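PDB 5DGG: legionella ubiquitin-specific protease A domain-containing protein from Legionella pneumophila subsp. pneumophila, which is of unknown detailed function but, as the central domain of a longer LupA-family protein of peptidase clan CA, is probably a ubiquitin-directed cysteine protease linked to metaeffector activity. Local coordinates for residues 13-18 against 138-143; 22-27 against 54-59; 65-70 against 81-86. All blocks are in the same frame, centred on the assembly; numbering follows the deposited sequence.

Contact 1: 13-18 against 138-143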
loop_
_atom_site.group_PDB
_atom_site.type_symbol
_atom_site.label_atom_id
_atom_site.label_comp_id
_atom_site.label_asym_id
_atom_site.label_seq_id
_atom_site.Cartn_x
_atom_site.Cartn_y
_atom_site.Cartn_z
ATOM N N LEU A 13 10.926 5.905 1.983
ATOM C CA LEU A 13 11.441 6.911 1.068
ATOM C C LEU A 13 10.581 7.011 -0.183
ATOM O O LEU A 13 10.265 8.123 -0.623
ATOM C CB LEU A 13 12.901 6.606 0.682
ATOM C CG LEU A 13 13.738 7.798 0.211
ATOM C CD1 LEU A 13 13.966 8.767 1.369
ATOM C CD2 LEU A 13 15.066 7.347 -0.389
ATOM N N LEU A 14 10.172 5.871 -0.744
ATOM C CA LEU A 14 9.549 5.877 -2.069
ATOM C C LEU A 14 8.013 5.898 -2.109
ATOM O O LEU A 14 7.434 6.270 -3.116
ATOM C CB LEU A 14 10.030 4.688 -2.874
ATOM C CG LEU A 14 10.039 4.865 -4.392
ATOM C CD1 LEU A 14 10.487 6.250 -4.867
ATOM C CD2 LEU A 14 11.006 3.838 -4.937
ATOM N N MET A 15 7.366 5.457 -1.045
ATOM C CA MET A 15 5.901 5.515 -0.955
ATOM C C MET A 15 5.403 6.951 -1.148
ATOM O O MET A 15 6.087 7.901 -0.786
ATOM C CB MET A 15 5.407 4.949 0.383
ATOM C CG MET A 15 5.375 3.423 0.466
ATOM S SD MET A 15 4.058 2.618 -0.476
ATOM C CE MET A 15 2.591 3.193 0.433
ATOM N N PRO A 16 4.210 7.110 -1.734
ATOM C CA PRO A 16 3.564 8.442 -1.749
ATOM C C PRO A 16 3.356 8.903 -0.308
ATOM O O PRO A 16 3.377 8.073 0.609
ATOM C CB PRO A 16 2.203 8.188 -2.413
ATOM C CG PRO A 16 1.983 6.716 -2.332
ATOM C CD PRO A 16 3.323 6.041 -2.229
ATOM N N LYS A 17 3.204 10.203 -0.130
ATOM C CA LYS A 17 3.055 10.817 1.173
ATOM C C LYS A 17 1.622 11.274 1.295
ATOM O O LYS A 17 1.000 11.602 0.281
ATOM C CB LYS A 17 3.952 12.068 1.299
ATOM C CG LYS A 17 5.431 11.852 1.030
ATOM C CD LYS A 17 6.051 10.952 2.069
ATOM C CE LYS A 17 7.159 10.078 1.470
ATOM N NZ LYS A 17 7.240 8.775 2.208
ATOM N N SER A 18 1.123 11.345 2.525
ATOM C CA SER A 18 -0.193 11.849 2.802
ATOM C C SER A 18 -0.358 13.207 2.197
ATOM O O SER A 18 0.560 14.042 2.244
ATOM C CB SER A 18 -0.447 11.980 4.299
ATOM O OG SER A 18 -0.245 10.738 4.936
ATOM N N ALA A 138 4.892 1.239 -6.361
ATOM C CA ALA A 138 4.377 1.765 -7.610
ATOM C C ALA A 138 2.856 1.686 -7.652
ATOM O O ALA A 138 2.178 2.605 -8.124
ATOM C CB ALA A 138 4.971 1.035 -8.791
ATOM N N TYR A 139 2.305 0.580 -7.182
ATOM C CA TYR A 139 0.837 0.454 -7.120
ATOM C C TYR A 139 0.190 1.526 -6.205
ATOM O O TYR A 139 -0.914 2.051 -6.521
ATOM C CB TYR A 139 0.423 -0.984 -6.783
ATOM C CG TYR A 139 -1.063 -1.294 -6.974
ATOM C CD1 TYR A 139 -1.552 -1.646 -8.194
ATOM C CD2 TYR A 139 -1.963 -1.223 -5.893
ATOM C CE1 TYR A 139 -2.895 -1.883 -8.409
ATOM C CE2 TYR A 139 -3.313 -1.499 -6.068
ATOM C CZ TYR A 139 -3.778 -1.826 -7.343
ATOM O OH TYR A 139 -5.084 -2.117 -7.588
ATOM N N SER A 140 0.887 1.841 -5.101
ATOM C CA SER A 140 0.448 2.852 -4.195
ATOM C C SER A 140 0.410 4.254 -4.870
ATOM O O SER A 140 -0.477 5.089 -4.624
ATOM C CB SER A 140 1.334 2.853 -2.941
ATOM O OG SER A 140 1.189 1.631 -2.214
ATOM N N HIS A 141 1.415 4.549 -5.670
ATOM C CA HIS A 141 1.390 5.740 -6.507
ATOM C C HIS A 141 0.197 5.708 -7.489
ATOM O O HIS A 141 -0.504 6.690 -7.649
ATOM C CB HIS A 141 2.723 5.881 -7.230
ATOM C CG HIS A 141 3.820 6.404 -6.361
ATOM N ND1 HIS A 141 3.992 7.748 -6.119
ATOM C CD2 HIS A 141 4.750 5.773 -5.619
ATOM C CE1 HIS A 141 5.004 7.922 -5.292
ATOM N NE2 HIS A 141 5.482 6.740 -4.974
ATOM N N LYS A 142 -0.043 4.575 -8.135
ATOM C CA LYS A 142 -1.178 4.448 -9.008
ATOM C C LYS A 142 -2.477 4.752 -8.263
ATOM O O LYS A 142 -3.353 5.475 -8.793
ATOM C CB LYS A 142 -1.241 3.046 -9.576
ATOM C CG LYS A 142 -2.488 2.808 -10.423
ATOM C CD LYS A 142 -2.613 1.369 -10.886
ATOM C CE LYS A 142 -3.584 1.338 -12.071
ATOM N NZ LYS A 142 -3.850 -0.045 -12.519
ATOM N N LYS A 143 -2.611 4.219 -7.038
ATOM C CA LYS A 143 -3.811 4.521 -6.255
ATOM C C LYS A 143 -3.925 5.997 -5.866
ATOM O O LYS A 143 -5.023 6.563 -5.824
ATOM C CB LYS A 143 -3.930 3.632 -5.000
ATOM C CG LYS A 143 -4.039 2.164 -5.255
ATOM C CD LYS A 143 -5.146 1.681 -6.139
ATOM C CE LYS A 143 -6.526 2.026 -5.671
ATOM N NZ LYS A 143 -7.515 1.174 -6.438
#

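Contact 2: 22-27 against 54-59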
loop_
_atom_site.group_PDB
_atom_site.type_symbol
_atom_site.label_atom_id
_atom_site.label_comp_id
_atom_site.label_asym_id
_atom_site.label_seq_id
_atom_site.Cartn_x
_atom_site.Cartn_y
_atom_site.Cartn_z
ATOM N N ILE A 22 -6.186 12.065 1.548
ATOM C CA ILE A 22 -5.520 10.778 1.399
ATOM C C ILE A 22 -4.440 10.666 2.444
ATOM O O ILE A 22 -3.473 11.489 2.461
ATOM C CB ILE A 22 -4.879 10.616 0.011
ATOM C CG1 ILE A 22 -5.915 10.763 -1.095
ATOM C CG2 ILE A 22 -4.137 9.276 -0.115
ATOM C CD1 ILE A 22 -5.343 11.052 -2.466
ATOM N N VAL A 23 -4.561 9.679 3.314
ATOM C CA VAL A 23 -3.486 9.388 4.251
ATOM C C VAL A 23 -2.689 8.182 3.815
ATOM O O VAL A 23 -3.262 7.162 3.460
ATOM C CB VAL A 23 -4.036 9.141 5.645
ATOM C CG1 VAL A 23 -2.975 8.611 6.617
ATOM C CG2 VAL A 23 -4.681 10.420 6.164
ATOM N N VAL A 24 -1.359 8.272 3.916
ATOM C CA VAL A 24 -0.497 7.159 3.671
ATOM C C VAL A 24 0.206 6.891 4.989
ATOM O O VAL A 24 0.974 7.723 5.490
ATOM C CB VAL A 24 0.516 7.410 2.520
ATOM C CG1 VAL A 24 1.382 6.150 2.276
ATOM C CG2 VAL A 24 -0.206 7.847 1.268
ATOM N N MET A 25 -0.100 5.758 5.588
ATOM C CA MET A 25 0.502 5.396 6.868
ATOM C C MET A 25 1.898 4.826 6.685
ATOM O O MET A 25 2.255 4.384 5.605
ATOM C CB MET A 25 -0.308 4.338 7.572
ATOM C CG MET A 25 -1.774 4.547 7.457
ATOM S SD MET A 25 -2.660 4.136 8.924
ATOM C CE MET A 25 -2.281 5.754 9.598
ATOM N N ALA A 26 2.645 4.829 7.791
ATOM C CA ALA A 26 3.956 4.208 7.834
ATOM C C ALA A 26 3.846 2.712 7.675
ATOM O O ALA A 26 2.796 2.083 7.919
ATOM C CB ALA A 26 4.673 4.523 9.132
ATOM N N VAL A 27 4.980 2.141 7.352
ATOM C CA VAL A 27 5.061 0.696 7.195
ATOM C C VAL A 27 4.591 -0.084 8.428
ATOM O O VAL A 27 4.878 0.264 9.584
ATOM C CB VAL A 27 6.465 0.219 6.798
ATOM C CG1 VAL A 27 6.850 0.782 5.441
ATOM C CG2 VAL A 27 7.485 0.569 7.867
ATOM N N TYR A 54 -9.362 8.433 2.201
ATOM C CA TYR A 54 -8.599 7.265 1.801
ATOM C C TYR A 54 -7.427 7.059 2.760
ATOM O O TYR A 54 -6.810 8.014 3.206
ATOM C CB TYR A 54 -8.039 7.415 0.417
ATOM C CG TYR A 54 -9.031 7.713 -0.627
ATOM C CD1 TYR A 54 -9.714 6.686 -1.221
ATOM C CD2 TYR A 54 -9.258 9.018 -1.076
ATOM C CE1 TYR A 54 -10.648 6.908 -2.186
ATOM C CE2 TYR A 54 -10.230 9.265 -2.069
ATOM C CZ TYR A 54 -10.881 8.178 -2.636
ATOM O OH TYR A 54 -11.860 8.259 -3.633
ATOM N N ILE A 55 -7.136 5.793 3.082
ATOM C CA ILE A 55 -6.005 5.420 3.944
ATOM C C ILE A 55 -5.254 4.280 3.265
ATOM O O ILE A 55 -5.869 3.281 2.967
ATOM C CB ILE A 55 -6.471 4.982 5.341
ATOM C CG1 ILE A 55 -7.303 6.074 6.009
ATOM C CG2 ILE A 55 -5.245 4.705 6.176
ATOM C CD1 ILE A 55 -7.999 5.742 7.312
ATOM N N MET A 56 -3.961 4.464 2.986
ATOM C CA MET A 56 -3.097 3.438 2.436
ATOM C C MET A 56 -2.126 2.898 3.492
ATOM O O MET A 56 -1.539 3.651 4.283
ATOM C CB MET A 56 -2.234 3.961 1.304
ATOM C CG MET A 56 -2.888 4.860 0.291
ATOM S SD MET A 56 -1.693 4.946 -1.066
ATOM C CE MET A 56 -2.660 5.949 -2.115
ATOM N N ILE A 57 -1.858 1.621 3.454
ATOM C CA ILE A 57 -0.845 1.045 4.370
ATOM C C ILE A 57 0.046 0.095 3.635
ATOM O O ILE A 57 -0.436 -0.867 3.058
ATOM C CB ILE A 57 -1.486 0.270 5.577
ATOM C CG1 ILE A 57 -2.663 1.032 6.173
ATOM C CG2 ILE A 57 -0.397 0.004 6.635
ATOM C CD1 ILE A 57 -3.323 0.364 7.382
ATOM N N PRO A 58 1.371 0.329 3.638
ATOM C CA PRO A 58 2.222 -0.714 3.136
ATOM C C PRO A 58 2.504 -1.765 4.195
ATOM O O PRO A 58 2.920 -1.430 5.287
ATOM C CB PRO A 58 3.487 0.030 2.721
ATOM C CG PRO A 58 3.496 1.277 3.601
ATOM C CD PRO A 58 2.141 1.463 4.186
ATOM N N VAL A 59 2.258 -3.025 3.894
ATOM C CA VAL A 59 2.345 -4.073 4.918
ATOM C C VAL A 59 3.412 -5.091 4.543
ATOM O O VAL A 59 3.351 -5.732 3.495
ATOM C CB VAL A 59 1.018 -4.789 5.127
ATOM C CG1 VAL A 59 1.122 -5.864 6.196
ATOM C CG2 VAL A 59 -0.062 -3.794 5.496
#

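Contact 3: 65-70 against 81-86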
loop_
_atom_site.group_PDB
_atom_site.type_symbol
_atom_site.label_atom_id
_atom_site.label_comp_id
_atom_site.label_asym_id
_atom_site.label_seq_id
_atom_site.Cartn_x
_atom_site.Cartn_y
_atom_site.Cartn_z
ATOM N N ARG A 65 2.922 -5.995 0.668
ATOM C CA ARG A 65 1.582 -5.894 0.149
ATOM C C ARG A 65 0.996 -4.519 0.471
ATOM O O ARG A 65 1.499 -3.776 1.315
ATOM C CB ARG A 65 0.709 -7.011 0.746
ATOM C CG ARG A 65 1.090 -8.418 0.312
ATOM C CD ARG A 65 0.212 -9.456 0.990
ATOM N NE ARG A 65 0.631 -10.808 0.676
ATOM C CZ ARG A 65 1.533 -11.523 1.363
ATOM N NH1 ARG A 65 2.145 -11.063 2.434
ATOM N NH2 ARG A 65 1.820 -12.735 0.961
ATOM N N GLY A 66 -0.052 -4.156 -0.235
ATOM C CA GLY A 66 -0.696 -2.875 -0.024
ATOM C C GLY A 66 -2.124 -3.013 0.442
ATOM O O GLY A 66 -2.838 -3.919 0.038
ATOM N N VAL A 67 -2.504 -2.158 1.376
ATOM C CA VAL A 67 -3.837 -2.079 1.874
ATOM C C VAL A 67 -4.397 -0.698 1.583
ATOM O O VAL A 67 -3.778 0.323 1.976
ATOM C CB VAL A 67 -3.819 -2.300 3.399
ATOM C CG1 VAL A 67 -5.190 -2.055 4.015
ATOM C CG2 VAL A 67 -3.294 -3.665 3.706
ATOM N N TYR A 68 -5.551 -0.641 0.943
ATOM C CA TYR A 68 -6.189 0.624 0.532
ATOM C C TYR A 68 -7.616 0.676 1.023
ATOM O O TYR A 68 -8.478 -0.084 0.545
ATOM C CB TYR A 68 -6.103 0.845 -0.997
ATOM C CG TYR A 68 -4.732 0.560 -1.468
ATOM C CD1 TYR A 68 -3.787 1.546 -1.445
ATOM C CD2 TYR A 68 -4.369 -0.702 -1.933
ATOM C CE1 TYR A 68 -2.496 1.296 -1.810
ATOM C CE2 TYR A 68 -3.082 -0.967 -2.295
ATOM C CZ TYR A 68 -2.143 0.028 -2.213
ATOM O OH TYR A 68 -0.842 -0.172 -2.629
ATOM N N LEU A 69 -7.857 1.564 1.982
ATOM C CA LEU A 69 -9.181 1.750 2.566
ATOM C C LEU A 69 -9.821 3.006 2.001
ATOM O O LEU A 69 -9.196 4.088 2.001
ATOM C CB LEU A 69 -9.088 1.862 4.105
ATOM C CG LEU A 69 -10.393 2.032 4.901
ATOM C CD1 LEU A 69 -11.286 0.799 4.884
ATOM C CD2 LEU A 69 -10.101 2.372 6.360
ATOM N N SER A 70 -11.036 2.855 1.518
ATOM C CA SER A 70 -11.847 3.923 0.971
ATOM C C SER A 70 -13.085 4.018 1.818
ATOM O O SER A 70 -13.780 3.015 2.066
ATOM C CB SER A 70 -12.286 3.631 -0.483
ATOM O OG SER A 70 -11.191 3.496 -1.307
ATOM N N TYR A 81 -16.871 0.526 4.468
ATOM C CA TYR A 81 -15.568 0.885 4.035
ATOM C C TYR A 81 -15.130 -0.163 3.003
ATOM O O TYR A 81 -15.303 -1.361 3.258
ATOM C CB TYR A 81 -14.631 0.785 5.219
ATOM C CG TYR A 81 -14.983 1.683 6.423
ATOM C CD1 TYR A 81 -14.393 2.921 6.574
ATOM C CD2 TYR A 81 -15.860 1.265 7.399
ATOM C CE1 TYR A 81 -14.707 3.766 7.641
ATOM C CE2 TYR A 81 -16.168 2.101 8.493
ATOM C CZ TYR A 81 -15.587 3.365 8.589
ATOM O OH TYR A 81 -15.906 4.179 9.660
ATOM N N ASP A 82 -14.567 0.279 1.876
ATOM C CA ASP A 82 -13.961 -0.596 0.890
ATOM C C ASP A 82 -12.547 -0.833 1.273
ATOM O O ASP A 82 -11.798 0.117 1.521
ATOM C CB ASP A 82 -14.012 0.029 -0.529
ATOM C CG ASP A 82 -15.232 -0.358 -1.315
ATOM O OD1 ASP A 82 -16.262 -0.734 -0.693
ATOM O OD2 ASP A 82 -15.153 -0.291 -2.592
ATOM N N LEU A 83 -12.138 -2.087 1.316
ATOM C CA LEU A 83 -10.810 -2.432 1.683
ATOM C C LEU A 83 -10.149 -3.277 0.560
ATOM O O LEU A 83 -10.520 -4.450 0.338
ATOM C CB LEU A 83 -10.906 -3.240 2.959
ATOM C CG LEU A 83 -9.618 -3.677 3.556
ATOM C CD1 LEU A 83 -8.845 -2.446 4.040
ATOM C CD2 LEU A 83 -9.869 -4.725 4.646
ATOM N N GLU A 84 -9.244 -2.682 -0.178
ATOM C CA GLU A 84 -8.534 -3.404 -1.241
ATOM C C GLU A 84 -7.222 -3.940 -0.697
ATOM O O GLU A 84 -6.429 -3.183 -0.113
ATOM C CB GLU A 84 -8.247 -2.487 -2.425
ATOM C CG GLU A 84 -7.355 -3.130 -3.462
ATOM C CD GLU A 84 -7.032 -2.265 -4.684
ATOM O OE1 GLU A 84 -7.567 -1.130 -4.790
ATOM O OE2 GLU A 84 -6.181 -2.709 -5.511
ATOM N N LEU A 85 -7.006 -5.229 -0.866
ATOM C CA LEU A 85 -5.798 -5.904 -0.448
ATOM C C LEU A 85 -5.010 -6.370 -1.640
ATOM O O LEU A 85 -5.460 -7.242 -2.371
ATOM C CB LEU A 85 -6.170 -7.090 0.453
ATOM C CG LEU A 85 -7.040 -6.779 1.678
ATOM C CD1 LEU A 85 -7.386 -8.032 2.521
ATOM C CD2 LEU A 85 -6.410 -5.730 2.547
ATOM N N PHE A 86 -3.862 -5.724 -1.896
ATOM C CA PHE A 86 -3.053 -5.896 -3.120
ATOM C C PHE A 86 -1.833 -6.768 -2.827
ATOM O O PHE A 86 -1.068 -6.491 -1.921
ATOM C CB PHE A 86 -2.594 -4.529 -3.648
ATOM C CG PHE A 86 -1.561 -4.587 -4.727
ATOM C CD1 PHE A 86 -1.922 -4.839 -6.032
ATOM C CD2 PHE A 86 -0.216 -4.394 -4.420
ATOM C CE1 PHE A 86 -0.963 -4.869 -7.032
ATOM C CE2 PHE A 86 0.731 -4.407 -5.407
ATOM C CZ PHE A 86 0.353 -4.634 -6.728
#

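Contact 1: 13-18 against 138-143
His141, on helix 132-146, reaches across to the turn that ends helix 8-14 and meets Leu14, Met15 and Pro16. From CB, chi1 (-77°) sets CG anti to the carbonyl carbon, beside the backbone N. The ring beyond it extends to the turn, its side chain crossing that of Pro16 obliquely: His141 CG is 4.2 Å from Pro16 CD, and His141 ND1 is 4.1 Å from Pro16 CB. Pro16 CD sits over one face of the ring, displaced toward the rim, in a CH-pi contact 3.8 Å from the ring centroid. On that rim, His141 CD2 is 3.7 Å from Pro16 CD, while CE1 faces Pro16 N. At the tip, His141 NE2 donates a hydrogen bond to Leu14 O, 2.7 Å away and nearly straight at 172°. The oxygen lies in the ring plane, so the bond and the proline together fix the rotation of the imidazole. This carbonyl belongs to the last helical residue of 8-14, where the helix dipole would probably strengthen it as an acceptor.

The Met15 side chain sets off away from helix 132-146, but bends at chi2 (-73°) and chi3 to bring SD and CE back to Ser140. Met15 CE lies 3.4 Å from Ser140 OG, a hydroxyl already bonded to Tyr68 OH and Thr136 O. Pro16 CG rests 3.7 Å from the carbonyl oxygen Ser140 O.

The contact is buried: Leu14 packs on helix 171-183, His141 is flanked by Leu158 and Ile159 of helix 156-165, and Met15 and Ser140 touch strand 54-60 through Pro58 and Met56.

Contact 2: 22-27 against 54-59
Val23 pairs with Ile55 between Ile22-Tyr54 and Val24-Met56, in parallel strands whose axes run 4.7 Å apart and 16° from exact alignment. Val23 uses both its backbone groups: its N donates to Tyr54 O and its O accepts from Met56 N, each at 2.8 Å. Met25 N then bonds to Met56 O at 2.9 Å. The next step is different, because Pro58 has no N-H to offer. Met25 O instead faces Pro58 CD, 3.2 Å away, at the place where strand 22-29 is broken.

The two strands belong to a beta-alpha-beta unit in which helix 33-47 makes the connection; strand 22-29 is an edge strand of the five-stranded mixed sheet within this chain, with 54-60 inside it. On the face that carries Val23 and Ile55, Met25 packs its CG and SD against Ile55 CG2. Met25 CG stands beside the backbone N, 3.7 Å from Ile55 CG2, and the bend at chi2 (-142°) holds SD near the same methyl. Met25 also runs side by side with Ile57, both pointing the same way, and it packs on Leu43 and Asp46 of the helix.

The opposite face carries Ile22, Val24, Tyr54 and Met56. The extended Met56 chain passes SD at 4.0 Å from Val24 CG2 and takes its CE on to Ile22 CG2, where Met56 also touches Ser140 and Met144 of helix 132-146. Ile22 CG1 approaches the Tyr54 ring obliquely at CD2, 3.8 Å away, while that ring stacks with Phe147.

Contact 3: 65-70 against 81-86
Gly66 and Phe86, Tyr68 and Glu84, and Ser70 and Asp82 are the hydrogen-bonded pairs of an antiparallel beta hairpin, each joined by two backbone bonds. The straightest is Phe86 N to Gly66 O, 2.8 Å at 177°; its return bond, Gly66 N to Phe86 O, is longer at 3.1 Å. At the centre, Glu84 N donates to Tyr68 O at 2.8 Å. The buried Glu84 carboxylate is satisfied from outside the hairpin, by a salt bridge to Lys143 and hydrogen bonds to Tyr139 and Thr120.

The Tyr68 side chain crosses Glu84 obliquely, ring and carboxylate planes 58° apart. Phe86 CB lies at the Tyr68 ring edge, in plane, 3.8 Å from Tyr68 CE2. The phenol continues over Gly66, where no side chain intervenes, and its OH ends at Ser140.

On the other face Val67, Leu83 and Leu85 turn toward helix 98-108, all three touching Val101. Val67 and Leu85 lie side by side, and Val67 divides its branches: Val67 CG2 is 3.9 Å from Leu85 CD2, Val67 CG1 3.7 Å from Leu83 CD1.

How the contacts relate
From the N terminus, helix 8-14 and its turn open the loop that contact 1 closes only when helix 132-146 arrives. Contacts 2 and 3 are both nested in that loop and follow each other in series. Contact 2 closes first, after helix 33-47 returns the chain to the sheet; contact 3 closes a short hairpin. Strands 54-60 and 65-70 are neighbours, with Ile57 N probably bonded to Val67 O, so the two contacts share one sheet. Contact 1 is probably tied to contact 2 by a hydrogen bond between Ser18 OG and Val24 N, and it meets contact 3 where Tyr139 of helix 132-146 packs on Phe86 of the sheet.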